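Local coordinates for protein putative decarboxylase involved in desferrioxamine biosynthesis (Erwinia amylovora, PDB 5O5C) that probably decarboxylates lysine with pyridoxal 5'-phosphate as cofactor, as a group II decarboxylase of the desferrioxamine biosynthetic pathway, at residues B[206-211]-B[232-237]. Residues are numbered along the deposited sequence; the frame is centred on the assembly and turned at random.
Sequences KWRVFT and AVIPVD
Arg208 NH1 is held by two backbone carbonyls, Trp207 O at 2.9 Å, in the guanidinium plane, and Ala205 O; the bend at chi2 (-67°) brings it back to them. Between the strands, Ala232 O takes one nearly straight hydrogen bond from Val209 N at 2.7 Å (N-H...O 173°), almost along the C=O axis, plus a weak CA-H...O contact from Arg208 CA. Val209 O takes Ile234 N at 2.7 Å, Ile234 O receives Thr211 N at a longer 3.1 Å from above the carbonyl plane, and Thr211 O accepts Val236 N in a more bent bond (144°). Across the aliphatic part of Arg208, Ile234 crosses at about a right angle, CD1 lying 3.6 Å from Arg208 CG. Ile234 also runs alongside Phe210, its CD1 3.7 Å from ring atom CE2, while Val236 CG2 packs on Phe210 CB, at the ring's edge. On the face carrying Val209, Thr211 and Val233, Thr211 OG1 touches Val233 CG1. In this beta-alpha-beta unit of the type I fold's large sheet, connecting helix 218-225 packs on that face, helix 246-258 packs on Phe210 and touches Ile234 through Glu252, and strand 207-212 lies between outermost strand 233-236 and strand 262-269.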
loop_
_atom_site.group_PDB
_atom_site.type_symbol
_atom_site.label_atom_id
_atom_site.label_comp_id
_atom_site.label_asym_id
_atom_site.label_seq_id
_atom_site.Cartn_x
_atom_site.Cartn_y
_atom_site.Cartn_z
ATOM N N LYS B 206 -23.271 -15.263 13.523
ATOM C CA LYS B 206 -24.605 -14.862 13.064
ATOM C C LYS B 206 -24.603 -13.547 12.300
ATOM O O LYS B 206 -25.558 -13.273 11.588
ATOM C CB LYS B 206 -25.567 -14.792 14.232
ATOM C CG LYS B 206 -25.704 -16.081 15.033
ATOM C CD LYS B 206 -26.490 -15.799 16.312
ATOM C CE LYS B 206 -27.164 -17.025 16.896
ATOM N NZ LYS B 206 -27.906 -16.640 18.142
ATOM N N TRP B 207 -23.526 -12.750 12.418
ATOM C CA TRP B 207 -23.529 -11.384 11.897
ATOM C C TRP B 207 -23.616 -11.398 10.384
ATOM O O TRP B 207 -23.032 -12.222 9.727
ATOM C CB TRP B 207 -22.295 -10.587 12.376
ATOM C CG TRP B 207 -22.195 -10.456 13.876
ATOM C CD1 TRP B 207 -23.182 -10.696 14.774
ATOM C CD2 TRP B 207 -21.069 -10.033 14.630
ATOM N NE1 TRP B 207 -22.733 -10.513 16.041
ATOM C CE2 TRP B 207 -21.435 -10.097 15.991
ATOM C CE3 TRP B 207 -19.772 -9.623 14.301
ATOM C CZ2 TRP B 207 -20.563 -9.768 17.014
ATOM C CZ3 TRP B 207 -18.908 -9.291 15.307
ATOM C CH2 TRP B 207 -19.313 -9.347 16.667
ATOM N N ARG B 208 -24.388 -10.486 9.830
ATOM C CA ARG B 208 -24.567 -10.436 8.396
ATOM C C ARG B 208 -24.359 -9.041 7.876
ATOM O O ARG B 208 -24.821 -8.091 8.468
ATOM C CB ARG B 208 -25.945 -10.984 7.990
ATOM C CG ARG B 208 -26.060 -12.503 8.174
ATOM C CD ARG B 208 -25.158 -13.294 7.221
ATOM N NE ARG B 208 -25.254 -14.751 7.366
ATOM C CZ ARG B 208 -24.573 -15.498 8.243
ATOM N NH1 ARG B 208 -23.730 -14.962 9.128
ATOM N NH2 ARG B 208 -24.751 -16.806 8.252
ATOM N N VAL B 209 -23.683 -8.966 6.739
ATOM C CA VAL B 209 -23.472 -7.722 5.974
ATOM C C VAL B 209 -24.217 -7.795 4.655
ATOM O O VAL B 209 -24.226 -8.816 4.002
ATOM C CB VAL B 209 -21.983 -7.477 5.700
ATOM C CG1 VAL B 209 -21.747 -6.312 4.748
ATOM C CG2 VAL B 209 -21.248 -7.285 7.041
ATOM N N PHE B 210 -24.822 -6.691 4.252
ATOM C CA PHE B 210 -25.615 -6.663 3.030
ATOM C C PHE B 210 -24.895 -5.820 1.994
ATOM O O PHE B 210 -24.470 -4.697 2.279
ATOM C CB PHE B 210 -27.011 -6.101 3.286
ATOM C CG PHE B 210 -27.762 -6.837 4.331
ATOM C CD1 PHE B 210 -27.616 -6.492 5.658
ATOM C CD2 PHE B 210 -28.606 -7.887 4.002
ATOM C CE1 PHE B 210 -28.281 -7.183 6.644
ATOM C CE2 PHE B 210 -29.293 -8.573 4.989
ATOM C CZ PHE B 210 -29.134 -8.215 6.317
ATOM N N THR B 211 -24.789 -6.362 0.787
ATOM C CA THR B 211 -24.256 -5.623 -0.351
ATOM C C THR B 211 -24.975 -5.990 -1.603
ATOM O O THR B 211 -25.554 -7.069 -1.701
ATOM C CB THR B 211 -22.778 -5.934 -0.672
ATOM O OG1 THR B 211 -22.575 -7.338 -0.814
ATOM C CG2 THR B 211 -21.916 -5.444 0.343
ATOM N N ALA B 232 -20.959 -14.439 5.436
ATOM C CA ALA B 232 -21.498 -13.377 6.263
ATOM C C ALA B 232 -22.086 -12.251 5.420
ATOM O O ALA B 232 -22.617 -11.293 5.963
ATOM C CB ALA B 232 -20.446 -12.849 7.223
ATOM N N VAL B 233 -21.940 -12.347 4.106
ATOM C CA VAL B 233 -22.292 -11.310 3.179
ATOM C C VAL B 233 -23.536 -11.825 2.509
ATOM O O VAL B 233 -23.498 -12.920 1.948
ATOM C CB VAL B 233 -21.172 -11.096 2.141
ATOM C CG1 VAL B 233 -21.647 -10.206 0.992
ATOM C CG2 VAL B 233 -19.919 -10.516 2.820
ATOM N N ILE B 234 -24.621 -11.069 2.598
ATOM C CA ILE B 234 -25.880 -11.355 1.898
ATOM C C ILE B 234 -25.979 -10.432 0.644
ATOM O O ILE B 234 -26.098 -9.201 0.773
ATOM C CB ILE B 234 -27.109 -11.211 2.833
ATOM C CG1 ILE B 234 -26.992 -12.208 4.008
ATOM C CG2 ILE B 234 -28.380 -11.544 2.093
ATOM C CD1 ILE B 234 -27.943 -11.969 5.160
ATOM N N PRO B 235 -25.865 -11.021 -0.561
ATOM C CA PRO B 235 -26.016 -10.259 -1.806
ATOM C C PRO B 235 -27.471 -9.874 -2.044
ATOM O O PRO B 235 -28.348 -10.720 -1.930
ATOM C CB PRO B 235 -25.518 -11.224 -2.909
ATOM C CG PRO B 235 -24.822 -12.323 -2.187
ATOM C CD PRO B 235 -25.360 -12.379 -0.801
ATOM N N VAL B 236 -27.692 -8.610 -2.385
ATOM C CA VAL B 236 -28.989 -8.025 -2.554
ATOM C C VAL B 236 -29.200 -7.696 -4.028
ATOM O O VAL B 236 -28.329 -7.096 -4.687
ATOM C CB VAL B 236 -29.074 -6.723 -1.723
ATOM C CG1 VAL B 236 -30.444 -6.073 -1.847
ATOM C CG2 VAL B 236 -28.695 -7.011 -0.257
ATOM N N ASP B 237 -30.379 -8.051 -4.536
ATOM C CA ASP B 237 -30.677 -7.918 -5.961
ATOM C C ASP B 237 -30.566 -6.464 -6.344
ATOM O O ASP B 237 -30.650 -5.580 -5.509
ATOM C CB ASP B 237 -32.091 -8.456 -6.272
ATOM C CG ASP B 237 -32.326 -8.710 -7.743
ATOM O OD1 ASP B 237 -31.379 -8.622 -8.564
ATOM O OD2 ASP B 237 -33.479 -9.026 -8.096
#